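Local atomic coordinates of L-asparagine oxygenase (PDB entry 2OG5), a protein that hydroxylates L-asparagine at its beta carbon, using iron(II), 2-oxoglutarate and dioxygen, to supply (2S,3S)-3-hydroxyasparagine for the calcium-dependent lipopeptide antibiotic. Residues A[78-81]-A[82-85]. Sequence-based numbering, arbitrary orientation.
Sequences AWPA and TLRR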
ATOM      1  N   ALA A  78       8.365  21.583  -0.508  1.00 20.47           N
ATOM      2  CA  ALA A  78       7.635  22.747   0.019  1.00 20.42           C
ATOM      3  C   ALA A  78       6.738  22.415   1.224  1.00 20.64           C
ATOM      4  O   ALA A  78       6.234  23.330   1.880  1.00 20.95           O
ATOM      5  CB  ALA A  78       6.791  23.391  -1.086  1.00 20.29           C
ATOM      6  N   TRP A  79       6.508  21.131   1.511  1.00 20.49           N
ATOM      7  CA  TRP A  79       5.667  20.747   2.656  1.00 20.80           C
ATOM      8  C   TRP A  79       6.239  21.282   3.969  1.00 20.85           C
ATOM      9  O   TRP A  79       7.447  21.494   4.083  1.00 20.74           O
ATOM     10  CB  TRP A  79       5.529  19.228   2.795  1.00 20.49           C
ATOM     11  CG  TRP A  79       4.594  18.551   1.849  1.00 20.35           C
ATOM     12  CD1 TRP A  79       4.468  18.780   0.516  1.00 20.21           C
ATOM     13  CD2 TRP A  79       3.687  17.480   2.163  1.00 19.78           C
ATOM     14  NE1 TRP A  79       3.529  17.919  -0.026  1.00 19.68           N
ATOM     15  CE2 TRP A  79       3.034  17.118   0.966  1.00 19.96           C
ATOM     16  CE3 TRP A  79       3.367  16.795   3.339  1.00 20.72           C
ATOM     17  CZ2 TRP A  79       2.077  16.095   0.910  1.00 21.20           C
ATOM     18  CZ3 TRP A  79       2.413  15.780   3.286  1.00 21.56           C
ATOM     19  CH2 TRP A  79       1.780  15.441   2.081  1.00 21.21           C
ATOM     20  N   PRO A  80       5.374  21.484   4.977  1.00 21.29           N
ATOM     21  CA  PRO A  80       5.888  21.881   6.284  1.00 21.52           C
ATOM     22  C   PRO A  80       6.917  20.909   6.848  1.00 21.61           C
ATOM     23  O   PRO A  80       6.770  19.692   6.707  1.00 21.16           O
ATOM     24  CB  PRO A  80       4.649  21.890   7.186  1.00 21.87           C
ATOM     25  CG  PRO A  80       3.530  21.396   6.394  1.00 22.78           C
ATOM     26  CD  PRO A  80       3.906  21.375   4.950  1.00 21.51           C
ATOM     27  N   ALA A  81       7.937  21.455   7.494  1.00 21.22           N
ATOM     28  CA  ALA A  81       9.005  20.645   8.071  1.00 21.13           C
ATOM     29  C   ALA A  81       8.487  19.622   9.070  1.00 20.95           C
ATOM     30  O   ALA A  81       9.048  18.537   9.188  1.00 20.92           O
ATOM     31  CB  ALA A  81      10.057  21.538   8.735  1.00 20.98           C
ATOM     32  N   THR A  82       7.433  19.972   9.808  1.00 21.38           N
ATOM     33  CA  THR A  82       6.839  19.054  10.781  1.00 21.18           C
ATOM     34  C   THR A  82       6.474  17.716  10.139  1.00 20.97           C
ATOM     35  O   THR A  82       6.815  16.652  10.656  1.00 20.27           O
ATOM     36  CB  THR A  82       5.560  19.657  11.397  1.00 22.10           C
ATOM     37  OG1 THR A  82       4.744  20.191  10.351  1.00 24.25           O
ATOM     38  CG2 THR A  82       5.911  20.765  12.358  1.00 23.92           C
ATOM     39  N   LEU A  83       5.791  17.776   9.001  1.00 20.46           N
ATOM     40  CA  LEU A  83       5.322  16.572   8.312  1.00 20.53           C
ATOM     41  C   LEU A  83       6.479  15.836   7.642  1.00 20.14           C
ATOM     42  O   LEU A  83       6.505  14.611   7.621  1.00 19.41           O
ATOM     43  CB  LEU A  83       4.253  16.929   7.274  1.00 20.76           C
ATOM     44  CG  LEU A  83       2.956  17.520   7.851  1.00 21.13           C
ATOM     45  CD1 LEU A  83       2.014  17.977   6.739  1.00 22.51           C
ATOM     46  CD2 LEU A  83       2.266  16.499   8.750  1.00 21.88           C
ATOM     47  N   ARG A  84       7.423  16.584   7.083  1.00 19.87           N
ATOM     48  CA  ARG A  84       8.608  15.958   6.481  1.00 19.78           C
ATOM     49  C   ARG A  84       9.412  15.211   7.547  1.00 19.88           C
ATOM     50  O   ARG A  84       9.904  14.106   7.307  1.00 19.72           O
ATOM     51  CB  ARG A  84       9.458  16.977   5.721  1.00 19.35           C
ATOM     52  CG  ARG A  84       8.798  17.413   4.410  1.00 19.52           C
ATOM     53  CD  ARG A  84       9.663  18.303   3.532  1.00 19.81           C
ATOM     54  NE  ARG A  84       9.619  19.694   3.977  1.00 19.64           N
ATOM     55  CZ  ARG A  84      10.563  20.322   4.676  1.00 19.88           C
ATOM     56  NH1 ARG A  84      11.710  19.729   5.010  1.00 21.28           N
ATOM     57  NH2 ARG A  84      10.347  21.585   5.028  1.00 20.20           N
ATOM     58  N   ARG A  85       9.507  15.791   8.737  1.00 19.88           N
ATOM     59  CA  ARG A  85      10.155  15.124   9.866  1.00 20.22           C
ATOM     60  C   ARG A  85       9.391  13.882  10.322  1.00 20.14           C
ATOM     61  O   ARG A  85      10.004  12.866  10.642  1.00 20.57           O
ATOM     62  CB  ARG A  85      10.330  16.090  11.041  1.00 20.64           C
ATOM     63  CG  ARG A  85      11.408  17.105  10.797  1.00 20.63           C
ATOM     64  CD  ARG A  85      11.431  18.202  11.827  1.00 21.47           C
ATOM     65  NE  ARG A  85      12.504  19.150  11.541  1.00 22.70           N
ATOM     66  CZ  ARG A  85      12.435  20.467  11.688  1.00 24.17           C
ATOM     67  NH1 ARG A  85      11.315  21.058  12.102  1.00 25.14           N
ATOM     68  NH2 ARG A  85      13.496  21.206  11.397  1.00 24.34           N
TER
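P80 and R84 are linked by a backbone hydrogen bond where the extended backbone of W79 and P80 turns into helix 81-92: with P80 as N-cap residue, its carbonyl oxygen takes the amide of R84 (R84 N to P80 O 3.2 Å) and, weakly, that of L83, and A81 O receives R85 N one residue further along. The R84 side chain reaches back one residue further. Its chain bends at chi3 (-81°), which brings the guanidinium beside the last carbonyl before the cap, and W79 O lies at the edge of the group, close to its plane. Two nitrogens of R84 grip that single oxygen: NE at 2.8 Å from W79 O, the straighter bond, coming from above the carbonyl plane, and NH2 at 3.1 Å from W79 O, nearly in line with the C=O bond. One face of the same guanidinium rests over A81 CA. R85, extended from CG to NE, lays a face of its own guanidinium over the methyl of A81, with NH1 3.6 Å from A81 CB.

On the buried side, L83 CD1 touches two partners, 3.8 Å from W79 CE3 and 3.8 Å from P80 CG; the leucine runs alongside the proline but meets the indole at a slant. The indole continues inward against V48 of helix 42-58 and M135 of helix 128-140, whereas T82 OG1 is hydrogen-bonded to D44.

The connection between helices 66-76 and 81-92, remote from the metal centre, thus has an apolar side seated in the fold and a polar side fastened by arginine. The paired bonds from R84 fix the rotation of its guanidinium and satisfy a carbonyl that precedes the helical bonding pattern, while its positive charge would probably polarise the W79-P80 peptide group.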